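Tryptophanyl-tRNA synthetase (Mycoplasma pneumoniae, PDB 2YY5) probably catalyses the ATP-dependent attachment of tryptophan to tRNA(Trp), working as a homodimer of the class I aminoacyl-tRNA synthetase family. Local coordinates at residues I11-Q17 / N60-L64; F39-L45 / C79-S84; M194-D198 / N209-I214; K237-A241 / M251-L255. The protein carries 1 engineered substitution. All coordinates share one frame; numbering follows the deposited sequence.

How the interactions relate
Interactions 1 and 2 share the nucleotide-binding core. They join directly, because I11 hydrogen-bonds to F41 and A43, and N61 packs on V42. Interaction 2 is fully buried and combines strand pairing, aromatic packing and polar side-chain bonds. Interaction 1 is partly buried, mostly apolar against helix 54-71, and its loop reaches the bound ligand. Interaction 3 is also largely buried, but it joins two loop segments by one backbone bond and an aspartate-held turn. Interaction 4 lies furthest from the chain centre and is apolar and CH-pi packing without a hydrogen bond across its segments. It touches interaction 3 through L196 and M251. K16 and Q210 link interactions 1 and 3.

Interaction 1: residues I11-Q17 / N60-L64; sequences IQASGKQ and NNFDL. With WSA (5'-O-[(L-tryptophylamino)sulfonyl]adenosine), chain J.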
# COMPACT_ATOMS: atom_id res chain seq x y z
N ILE B 11 4.03 14.25 -10.95
CA ILE B 11 5.06 13.98 -11.94
C ILE B 11 6.15 13.13 -11.32
O ILE B 11 6.64 13.43 -10.23
CB ILE B 11 5.70 15.28 -12.47
CG1 ILE B 11 4.64 16.18 -13.11
CG2 ILE B 11 6.78 14.95 -13.49
CD1 ILE B 11 5.10 17.60 -13.36
N GLN B 12 6.50 12.05 -12.01
CA GLN B 12 7.55 11.15 -11.54
C GLN B 12 8.89 11.79 -11.91
O GLN B 12 9.04 12.35 -13.00
CB GLN B 12 7.42 9.78 -12.22
CG GLN B 12 6.92 8.67 -11.31
CD GLN B 12 6.74 7.34 -12.05
OE1 GLN B 12 5.83 7.19 -12.87
NE2 GLN B 12 7.62 6.39 -11.77
N ALA B 13 9.86 11.72 -11.00
CA ALA B 13 11.17 12.29 -11.27
C ALA B 13 12.00 11.28 -12.06
O ALA B 13 11.80 10.07 -11.94
CB ALA B 13 11.88 12.66 -9.97
N SER B 14 12.93 11.79 -12.86
CA SER B 14 13.78 10.95 -13.69
C SER B 14 14.73 11.80 -14.53
O SER B 14 14.34 12.82 -15.10
CB SER B 14 12.92 10.10 -14.62
OG SER B 14 13.71 9.48 -15.62
N GLY B 15 15.98 11.36 -14.62
CA GLY B 15 16.96 12.08 -15.41
C GLY B 15 16.53 12.02 -16.86
O GLY B 15 17.16 12.59 -17.74
N LYS B 16 15.43 11.31 -17.09
CA LYS B 16 14.87 11.14 -18.43
C LYS B 16 13.71 12.07 -18.70
O LYS B 16 12.96 11.87 -19.65
CB LYS B 16 14.41 9.70 -18.64
CG LYS B 16 15.20 8.93 -19.68
CD LYS B 16 16.31 8.06 -19.08
CE LYS B 16 16.91 7.17 -20.16
NZ LYS B 16 17.71 6.04 -19.63
N GLN B 17 13.54 13.09 -17.85
CA GLN B 17 12.47 14.06 -18.04
C GLN B 17 12.62 14.58 -19.48
O GLN B 17 13.71 15.04 -19.87
CB GLN B 17 12.64 15.21 -17.04
CG GLN B 17 11.36 15.67 -16.38
CD GLN B 17 10.70 14.60 -15.53
OE1 GLN B 17 9.61 14.14 -15.84
NE2 GLN B 17 11.38 14.19 -14.46
N ASN B 60 17.25 12.84 -8.40
CA ASN B 60 16.15 13.13 -9.32
C ASN B 60 15.02 13.94 -8.68
O ASN B 60 14.54 14.90 -9.29
CB ASN B 60 15.61 11.83 -9.90
CG ASN B 60 16.54 11.21 -10.93
OD1 ASN B 60 16.31 10.09 -11.41
ND2 ASN B 60 17.60 11.94 -11.30
N ASN B 61 14.59 13.56 -7.48
CA ASN B 61 13.52 14.29 -6.79
C ASN B 61 13.94 15.76 -6.68
O ASN B 61 13.14 16.68 -6.90
CB ASN B 61 13.27 13.73 -5.38
CG ASN B 61 12.61 12.35 -5.40
OD1 ASN B 61 12.12 11.91 -6.44
ND2 ASN B 61 12.60 11.68 -4.25
N PHE B 62 15.21 15.98 -6.35
CA PHE B 62 15.75 17.32 -6.24
C PHE B 62 15.72 17.99 -7.62
O PHE B 62 15.23 19.11 -7.77
CB PHE B 62 17.19 17.24 -5.70
CG PHE B 62 18.03 18.47 -5.95
CD1 PHE B 62 19.09 18.43 -6.84
CD2 PHE B 62 17.77 19.66 -5.27
CE1 PHE B 62 19.89 19.56 -7.06
CE2 PHE B 62 18.56 20.79 -5.48
CZ PHE B 62 19.62 20.74 -6.38
N ASP B 63 16.23 17.29 -8.62
CA ASP B 63 16.27 17.83 -9.98
C ASP B 63 14.89 18.19 -10.55
O ASP B 63 14.77 19.15 -11.32
CB ASP B 63 16.97 16.84 -10.91
CG ASP B 63 18.48 16.79 -10.69
OD1 ASP B 63 19.07 17.82 -10.31
OD2 ASP B 63 19.07 15.71 -10.90
N LEU B 64 13.86 17.43 -10.20
CA LEU B 64 12.52 17.72 -10.70
C LEU B 64 11.99 19.02 -10.11
O LEU B 64 11.41 19.84 -10.82
CB LEU B 64 11.55 16.58 -10.39
CG LEU B 64 10.15 16.69 -11.01
CD1 LEU B 64 10.23 16.68 -12.53
CD2 LEU B 64 9.30 15.55 -10.53
CD2 WSA J . -0.02 11.22 -11.28
CE3 WSA J . -0.38 12.18 -12.21
CZ3 WSA J . -1.55 12.91 -12.02
CH2 WSA J . -2.35 12.67 -10.91
CZ2 WSA J . -1.99 11.70 -9.98
CE2 WSA J . -0.82 10.97 -10.17
N11 WSA J . -0.22 10.03 -9.45
CD1 WSA J . 0.91 9.66 -10.05
CG WSA J . 1.07 10.36 -11.17
CB WSA J . 2.25 10.26 -12.13
CA WSA J . 1.81 9.80 -13.52
NH3 WSA J . 1.12 8.50 -13.44
C WSA J . 3.04 9.68 -14.42
O WSA J . 3.78 8.71 -14.32
NS WSA J . 3.26 10.66 -15.29
S WSA J . 4.82 10.66 -15.76
O1S WSA J . 5.71 10.87 -14.57
O2S WSA J . 5.17 9.35 -16.40
O5' WSA J . 4.95 11.74 -16.69
C5' WSA J . 4.51 13.04 -16.29
C4' WSA J . 3.43 13.65 -17.20
O4' WSA J . 3.92 13.71 -18.55
C3' WSA J . 2.13 12.86 -17.24
O3' WSA J . 1.02 13.77 -17.28
C2' WSA J . 2.24 12.12 -18.57
O2' WSA J . 0.94 11.82 -19.07
C1' WSA J . 2.86 13.24 -19.40
N9 WSA J . 3.43 12.69 -20.65
C8 WSA J . 4.29 11.68 -20.72
N7 WSA J . 4.65 11.47 -21.98
C5 WSA J . 4.01 12.37 -22.73
C4 WSA J . 3.22 13.14 -21.89
N3 WSA J . 2.47 14.12 -22.41
C2 WSA J . 2.47 14.36 -23.71
N1 WSA J . 3.21 13.64 -24.54
C6 WSA J . 3.99 12.65 -24.09
N6 WSA J . 4.74 11.94 -24.93
O HOH W 1 9.83 10.80 -8.44
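L64 of helix 54-71 packs on I11, A13 and Q17 and makes the tight part of this contact. A13 opens the predicted 'HIGH' region of a class I aminoacyl-tRNA synthetase. CG of L64 is anti to the backbone N (chi1 -174°), and the two methyls spread over the loop. L64 CD2 lies 3.9 Å from I11 CG2 and also packs on CA and CB of A13. The other methyl, L64 CD1, is 3.4 Å from Q17 NE2, and these two side chains cross at about a right angle. Q17 NE2 also gives a weak hydrogen bond to Q12 O (3.3 Å) within the loop. A13 CB sits 3.5 Å from N60 O. Nearby, a water accepts from A13 N at 2.7 Å and donates to N61 OD1.

The side towards S14 and G15 is looser and nearer solvent. G15 is exposed, N60 is partly exposed, and S14 and G15 share little surface with the helix. N60 OD1 comes to 3.5 Å from S14 CA. The loop is shaped here by a type I beta turn from S14 to Q17.

Q12 faces away from the helix and serves the ligand. Q12 N donates to O1S of the tryptophanyl-sulfamoyl adenosine at 2.9 Å, with an N-H...O angle of 156°. The sulfamoyl group stands in for the phosphate of the adenylate intermediate.

The loop follows strand 6-11 and leads into helix 19-26, whose M26 touches I11, Q17 and L64. V42 of strand 37-42 packs on A13, N61 and L64, so helix 54-71 lies against both the loop and the sheet.

Interaction 2: residues F39-L45 / C79-S84; sequences FVFVADL and CLFLQS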
# COMPACT_ATOMS: atom_id res chain seq x y z
N PHE B 39 -2.25 21.96 -7.08
CA PHE B 39 -1.49 21.02 -6.28
C PHE B 39 -0.64 20.22 -7.24
O PHE B 39 -1.15 19.68 -8.22
CB PHE B 39 -2.42 20.07 -5.53
CG PHE B 39 -3.01 20.66 -4.29
CD1 PHE B 39 -2.27 20.72 -3.12
CD2 PHE B 39 -4.31 21.17 -4.30
CE1 PHE B 39 -2.80 21.29 -1.97
CE2 PHE B 39 -4.85 21.74 -3.15
CZ PHE B 39 -4.10 21.79 -1.98
N VAL B 40 0.65 20.17 -6.96
CA VAL B 40 1.60 19.43 -7.79
C VAL B 40 2.59 18.70 -6.89
O VAL B 40 3.09 19.26 -5.91
CB VAL B 40 2.37 20.39 -8.71
CG1 VAL B 40 3.29 19.60 -9.64
CG2 VAL B 40 1.39 21.22 -9.49
N PHE B 41 2.89 17.45 -7.21
CA PHE B 41 3.84 16.70 -6.40
C PHE B 41 4.78 15.80 -7.19
O PHE B 41 4.49 15.40 -8.33
CB PHE B 41 3.10 15.86 -5.34
CG PHE B 41 2.22 14.78 -5.92
CD1 PHE B 41 0.92 15.05 -6.34
CD2 PHE B 41 2.71 13.48 -6.07
CE1 PHE B 41 0.12 14.05 -6.90
CE2 PHE B 41 1.92 12.47 -6.63
CZ PHE B 41 0.62 12.76 -7.04
N VAL B 42 5.91 15.51 -6.58
CA VAL B 42 6.92 14.64 -7.15
C VAL B 42 6.48 13.25 -6.69
O VAL B 42 6.57 12.92 -5.52
CB VAL B 42 8.31 14.97 -6.57
CG1 VAL B 42 9.36 13.97 -7.08
CG2 VAL B 42 8.68 16.39 -6.94
N ALA B 43 5.98 12.45 -7.63
CA ALA B 43 5.48 11.13 -7.30
C ALA B 43 6.55 10.04 -7.10
O ALA B 43 6.61 9.06 -7.84
CB ALA B 43 4.48 10.70 -8.38
N ASP B 44 7.38 10.21 -6.07
CA ASP B 44 8.46 9.26 -5.78
C ASP B 44 8.01 7.90 -5.25
O ASP B 44 8.82 6.99 -5.11
CB ASP B 44 9.46 9.88 -4.81
CG ASP B 44 8.82 10.33 -3.50
OD1 ASP B 44 9.57 10.47 -2.52
OD2 ASP B 44 7.59 10.56 -3.47
N LEU B 45 6.72 7.75 -4.95
CA LEU B 45 6.20 6.48 -4.47
C LEU B 45 5.88 5.61 -5.69
O LEU B 45 5.77 4.39 -5.60
CB LEU B 45 4.94 6.69 -3.61
CG LEU B 45 5.19 7.42 -2.28
CD1 LEU B 45 3.88 7.59 -1.55
CD2 LEU B 45 6.17 6.64 -1.42
N CYS B 79 1.05 24.78 -4.78
CA CYS B 79 1.56 23.89 -3.74
C CYS B 79 2.37 22.78 -4.39
O CYS B 79 1.83 21.96 -5.12
CB CYS B 79 0.41 23.26 -2.96
SG CYS B 79 0.96 22.03 -1.77
N LEU B 80 3.67 22.76 -4.12
CA LEU B 80 4.56 21.74 -4.68
C LEU B 80 5.15 20.90 -3.56
O LEU B 80 5.88 21.40 -2.71
CB LEU B 80 5.68 22.43 -5.48
CG LEU B 80 6.86 21.59 -5.99
CD1 LEU B 80 6.38 20.49 -6.95
CD2 LEU B 80 7.85 22.52 -6.68
N PHE B 81 4.84 19.60 -3.55
CA PHE B 81 5.34 18.73 -2.49
C PHE B 81 5.91 17.40 -2.96
O PHE B 81 5.82 17.06 -4.14
CB PHE B 81 4.22 18.48 -1.47
CG PHE B 81 3.05 17.70 -2.02
CD1 PHE B 81 2.87 16.36 -1.67
CD2 PHE B 81 2.08 18.32 -2.81
CE1 PHE B 81 1.74 15.66 -2.10
CE2 PHE B 81 0.94 17.62 -3.24
CZ PHE B 81 0.77 16.29 -2.88
N LEU B 82 6.50 16.65 -2.03
CA LEU B 82 7.07 15.34 -2.34
C LEU B 82 6.14 14.29 -1.76
O LEU B 82 5.98 14.20 -0.55
CB LEU B 82 8.46 15.19 -1.73
CG LEU B 82 9.13 13.84 -2.05
CD1 LEU B 82 9.49 13.84 -3.52
CD2 LEU B 82 10.37 13.61 -1.20
N GLN B 83 5.53 13.51 -2.65
CA GLN B 83 4.58 12.46 -2.27
C GLN B 83 4.96 11.67 -1.01
O GLN B 83 4.14 11.50 -0.11
CB GLN B 83 4.39 11.50 -3.46
CG GLN B 83 3.39 10.38 -3.23
CD GLN B 83 3.24 9.48 -4.44
OE1 GLN B 83 4.16 9.35 -5.24
NE2 GLN B 83 2.08 8.86 -4.58
N SER B 84 6.20 11.20 -0.94
CA SER B 84 6.63 10.42 0.21
C SER B 84 6.65 11.20 1.53
O SER B 84 6.73 10.59 2.60
CB SER B 84 8.03 9.83 -0.05
OG SER B 84 9.04 10.84 -0.11
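F41 and F81 stand side by side on one face of the sheet. Their nearly equal first torsions (chi1 65° and 66°), with CG between the backbone N and the carbonyl carbon, turn both side chains the same way. F41 CB sits over the centre of the F81 ring, 3.3 Å from the centroid, as a CH-pi contact. The two rings meet obliquely, with their planes 32° apart. On the same face C79 SG lies obliquely beside the F39 ring, 4.8 Å from its centroid. V40, V42, L80 and L82 take the other face. There L82 CD1 packs on V42 CB at 3.5 Å.

The backbones pair in parallel register from F39 with C79 to V42 with L82. V40 N bonds to C79 O at 2.8 Å, and V42 N bonds to F81 O. V42 O is gripped twice, by D44 N and Q83 N, from opposite faces of its plane.

Polar groups fix the strand ends. D44 OD2 uses its syn lone pair to accept S84 N at 3.0 Å, while D44 OD1 accepts S84 OG. S84 OG also bonds to G343 N of the second subunit. The extended Q83 chain crosses L45 at a slant, and Q83 OE1 accepts L45 N from above its carbonyl plane at 3.0 Å. Q83 NE2 has a weak bond to D142, a predicted tryptophan-binding residue.

F41 touches the bound tryptophanyl-adenylate analogue. Strands 6-11, 37-42 and 78-82 belong to the parallel sheet of the Rossmann-like nucleotide-binding fold of class I synthetases, with the ligand at the strands' C-terminal side.

Interaction 3: residues M194-D198 / N209-I214; sequences MDLFD and NQNGVI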
# COMPACT_ATOMS: atom_id res chain seq x y z
N MET B 194 5.03 12.77 -29.90
CA MET B 194 5.54 11.53 -30.46
C MET B 194 7.07 11.41 -30.48
O MET B 194 7.79 12.40 -30.42
CB MET B 194 4.99 11.32 -31.86
CG MET B 194 3.47 11.45 -31.97
SD MET B 194 2.54 10.38 -30.84
CE MET B 194 0.89 11.14 -30.99
N ASP B 195 7.54 10.17 -30.56
CA ASP B 195 8.96 9.86 -30.61
C ASP B 195 9.52 10.38 -31.94
O ASP B 195 8.93 10.14 -32.99
CB ASP B 195 9.12 8.34 -30.49
CG ASP B 195 10.57 7.91 -30.47
OD1 ASP B 195 11.21 7.94 -31.55
OD2 ASP B 195 11.06 7.52 -29.39
N LEU B 196 10.66 11.09 -31.89
CA LEU B 196 11.27 11.65 -33.10
C LEU B 196 11.81 10.63 -34.10
O LEU B 196 11.93 10.94 -35.29
CB LEU B 196 12.39 12.63 -32.73
CG LEU B 196 11.97 14.00 -32.18
CD1 LEU B 196 13.18 14.90 -32.11
CD2 LEU B 196 10.92 14.62 -33.09
N PHE B 197 12.14 9.43 -33.64
CA PHE B 197 12.66 8.38 -34.52
C PHE B 197 11.53 7.49 -35.07
O PHE B 197 11.54 7.09 -36.24
CB PHE B 197 13.67 7.51 -33.79
CG PHE B 197 14.01 6.25 -34.51
CD1 PHE B 197 14.71 6.28 -35.71
CD2 PHE B 197 13.60 5.02 -34.01
CE1 PHE B 197 14.99 5.10 -36.40
CE2 PHE B 197 13.87 3.84 -34.69
CZ PHE B 197 14.57 3.88 -35.88
N ASP B 198 10.58 7.16 -34.21
CA ASP B 198 9.43 6.36 -34.60
C ASP B 198 8.19 7.14 -34.16
O ASP B 198 7.67 6.94 -33.07
CB ASP B 198 9.44 5.00 -33.91
CG ASP B 198 8.25 4.14 -34.30
OD1 ASP B 198 7.36 4.64 -35.03
OD2 ASP B 198 8.20 2.97 -33.88
N ASN B 209 15.95 3.53 -27.72
CA ASN B 209 16.61 4.46 -28.62
C ASN B 209 16.38 5.89 -28.13
O ASN B 209 15.25 6.35 -28.04
CB ASN B 209 16.04 4.27 -30.02
CG ASN B 209 16.72 5.14 -31.05
OD1 ASN B 209 16.59 4.89 -32.24
ND2 ASN B 209 17.43 6.16 -30.59
N GLN B 210 17.47 6.59 -27.83
CA GLN B 210 17.36 7.94 -27.31
C GLN B 210 17.31 9.08 -28.32
O GLN B 210 17.05 10.22 -27.94
CB GLN B 210 18.50 8.18 -26.32
CG GLN B 210 18.45 7.23 -25.15
CD GLN B 210 19.36 7.65 -24.03
OE1 GLN B 210 20.58 7.73 -24.19
NE2 GLN B 210 18.77 7.94 -22.87
N ASN B 211 17.54 8.80 -29.60
CA ASN B 211 17.49 9.85 -30.60
C ASN B 211 16.04 10.24 -30.83
O ASN B 211 15.76 11.24 -31.48
CB ASN B 211 18.12 9.38 -31.92
CG ASN B 211 19.58 8.99 -31.77
OD1 ASN B 211 20.42 9.79 -31.37
ND2 ASN B 211 19.88 7.73 -32.10
N GLY B 212 15.14 9.44 -30.28
CA GLY B 212 13.72 9.71 -30.44
C GLY B 212 13.16 10.57 -29.32
O GLY B 212 12.03 11.06 -29.42
N VAL B 213 13.95 10.77 -28.27
CA VAL B 213 13.51 11.57 -27.13
C VAL B 213 14.36 12.81 -26.89
O VAL B 213 15.59 12.73 -26.84
CB VAL B 213 13.51 10.72 -25.84
CG1 VAL B 213 13.16 11.59 -24.63
CG2 VAL B 213 12.52 9.56 -25.97
N ILE B 214 13.71 13.96 -26.75
CA ILE B 214 14.43 15.20 -26.47
C ILE B 214 14.39 15.37 -24.96
O ILE B 214 13.34 15.72 -24.41
CB ILE B 214 13.75 16.43 -27.13
CG1 ILE B 214 13.66 16.24 -28.65
CG2 ILE B 214 14.51 17.70 -26.78
CD1 ILE B 214 15.00 16.09 -29.34
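The backbone of L196 meets that of G212, with CA atoms 4.1 Å apart and L196 N donating to G212 O at 2.8 Å. The two segments flank the predicted 'KMSKS' region, K202 to S206, a signature of class I synthetases that probably binds ATP. The contact therefore joins the two ends of that loop.

G212 has no side chain, and D195 lies close against its CA. D195 CG is anti to the backbone N (chi1 -178°), which carries the carboxylate towards G212, with D195 OD1 3.3 Å from G212 CA. L196 and I214 pass each other at a slant. Their methyls meet, L196 CD1 being 3.5 Å from I214 CD1. This apolar pair is buried between helices, with I227 of helix 220-228 on L196 and T295 and L299 of helix 284-308 on I214.

F197 is exposed and lies at the solvent side. The end of the N209 amide sits over one face of its ring, towards the rim, with the two planes 40° apart. V213 faces away from the other segment and touches M203 of the 'KMSKS' region.

K226 of helix 220-228 bonds to the carbonyls of Q210 and V213, tying the second segment to that helix. The first segment is held by its own turn. D195 OD1 accepts F197 N, two residues on, at 2.7 Å, which makes an Asx turn. It also accepts D198 N, three residues on, at 2.8 Å, which makes an Asx motif. These two donors reach D195 OD1 from opposite faces of the carboxylate plane.

Interaction 4: residues K237-A241 / M251-L255; sequences KIRFA and MLTIL
F240 and L252 carry this contact through a CH-pi interaction. L252 CD2 lies over one face of the F240 ring, 3.6 Å from the centroid and 19° off the ring normal. It is offset towards the rim. L252 CG is over the same ring, 3.4 Å from F240 CZ. F240 CG is anti to the carbonyl carbon (chi1 -69°), and the ring thereby swings over to the helix.

The remaining side-chain contacts are apolar. I238 CG2 meets L252 CD1 at 3.8 Å, and the two side chains cross obliquely. L252 lies between I238, nearest its CD1, and the F240 ring, which its CD2 and CG meet. T253 comes to the edge of the F240 ring, with T253 CB in the ring plane and 3.8 Å from F240 CE2.

L252 also packs against main chain. Its CD2 touches the carbonyl group of R239, at 3.4 Å from R239 O. R239 itself is exposed.

No hydrogen bond joins the two segments. Polar links come from outside the pair. F240 N bonds to E276, A241 N to T249, and K237 N to Y284, and these tie the loop segment to its surroundings.

In the chain, the loop with residues 237-241 follows helix 220-228 and leads to helix 246-259, which carries L252. I238 and F240 rest on that residue. Y284 of helix 284-308 packs on I238, and L291 of the same helix takes M251 and I254. I254 also reaches L19 and L23 of helix 19-26, so helix 246-259 also packs on helices 284-308 and 19-26.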
# COMPACT_ATOMS: atom_id res chain seq x y z
N LYS B 237 5.41 17.43 -47.90
CA LYS B 237 4.30 18.36 -47.69
C LYS B 237 4.17 18.65 -46.21
O LYS B 237 3.80 17.78 -45.43
CB LYS B 237 3.00 17.75 -48.20
CG LYS B 237 1.91 18.78 -48.45
CD LYS B 237 1.97 19.33 -49.88
CE LYS B 237 3.31 19.98 -50.21
NZ LYS B 237 3.42 20.31 -51.67
N ILE B 238 4.48 19.89 -45.81
CA ILE B 238 4.38 20.27 -44.41
C ILE B 238 2.97 20.74 -44.07
O ILE B 238 2.52 21.79 -44.53
CB ILE B 238 5.39 21.38 -44.06
CG1 ILE B 238 6.82 20.86 -44.30
CG2 ILE B 238 5.23 21.78 -42.60
CD1 ILE B 238 7.88 21.95 -44.33
N ARG B 239 2.29 19.95 -43.24
CA ARG B 239 0.93 20.23 -42.81
C ARG B 239 0.61 19.32 -41.64
O ARG B 239 1.38 18.41 -41.34
CB ARG B 239 -0.05 19.93 -43.94
CG ARG B 239 -0.05 18.47 -44.37
CD ARG B 239 -1.06 18.25 -45.46
NE ARG B 239 -0.54 17.39 -46.52
CZ ARG B 239 -0.92 17.48 -47.79
NH1 ARG B 239 -1.82 18.39 -48.15
NH2 ARG B 239 -0.39 16.68 -48.71
N PHE B 240 -0.52 19.56 -40.98
CA PHE B 240 -0.93 18.73 -39.86
C PHE B 240 -1.74 17.54 -40.35
O PHE B 240 -2.89 17.69 -40.76
CB PHE B 240 -1.76 19.54 -38.85
CG PHE B 240 -0.97 20.59 -38.11
CD1 PHE B 240 -0.73 21.83 -38.69
CD2 PHE B 240 -0.47 20.33 -36.84
CE1 PHE B 240 0.01 22.81 -38.01
CE2 PHE B 240 0.27 21.29 -36.15
CZ PHE B 240 0.51 22.53 -36.73
N ALA B 241 -1.15 16.36 -40.31
CA ALA B 241 -1.84 15.15 -40.74
C ALA B 241 -1.43 13.96 -39.90
O ALA B 241 -0.82 13.02 -40.40
CB ALA B 241 -1.56 14.88 -42.22
N MET B 251 6.43 17.14 -35.39
CA MET B 251 7.38 18.25 -35.31
C MET B 251 6.63 19.57 -35.44
O MET B 251 6.99 20.58 -34.85
CB MET B 251 8.44 18.15 -36.41
CG MET B 251 9.42 17.01 -36.23
SD MET B 251 10.82 17.11 -37.37
CE MET B 251 10.09 16.42 -38.85
N LEU B 252 5.57 19.55 -36.24
CA LEU B 252 4.79 20.75 -36.48
C LEU B 252 4.00 21.20 -35.25
O LEU B 252 3.99 22.39 -34.93
CB LEU B 252 3.85 20.50 -37.66
CG LEU B 252 3.34 21.68 -38.48
CD1 LEU B 252 4.49 22.59 -38.91
CD2 LEU B 252 2.59 21.14 -39.69
N THR B 253 3.35 20.27 -34.54
CA THR B 253 2.59 20.68 -33.37
C THR B 253 3.53 21.04 -32.20
O THR B 253 3.15 21.85 -31.34
CB THR B 253 1.51 19.60 -32.94
OG1 THR B 253 1.75 19.16 -31.60
CG2 THR B 253 1.50 18.41 -33.87
N ILE B 254 4.74 20.48 -32.18
CA ILE B 254 5.71 20.79 -31.12
C ILE B 254 6.16 22.22 -31.32
O ILE B 254 6.24 23.00 -30.36
CB ILE B 254 6.98 19.90 -31.19
CG1 ILE B 254 6.65 18.46 -30.82
CG2 ILE B 254 8.05 20.45 -30.25
CD1 ILE B 254 7.76 17.48 -31.14
N LEU B 255 6.46 22.54 -32.57
CA LEU B 255 6.91 23.88 -32.97
C LEU B 255 5.85 24.92 -32.57
O LEU B 255 6.19 25.97 -32.02
CB LEU B 255 7.13 23.93 -34.49
CG LEU B 255 8.18 24.88 -35.10
CD1 LEU B 255 7.69 25.36 -36.46
CD2 LEU B 255 8.42 26.08 -34.21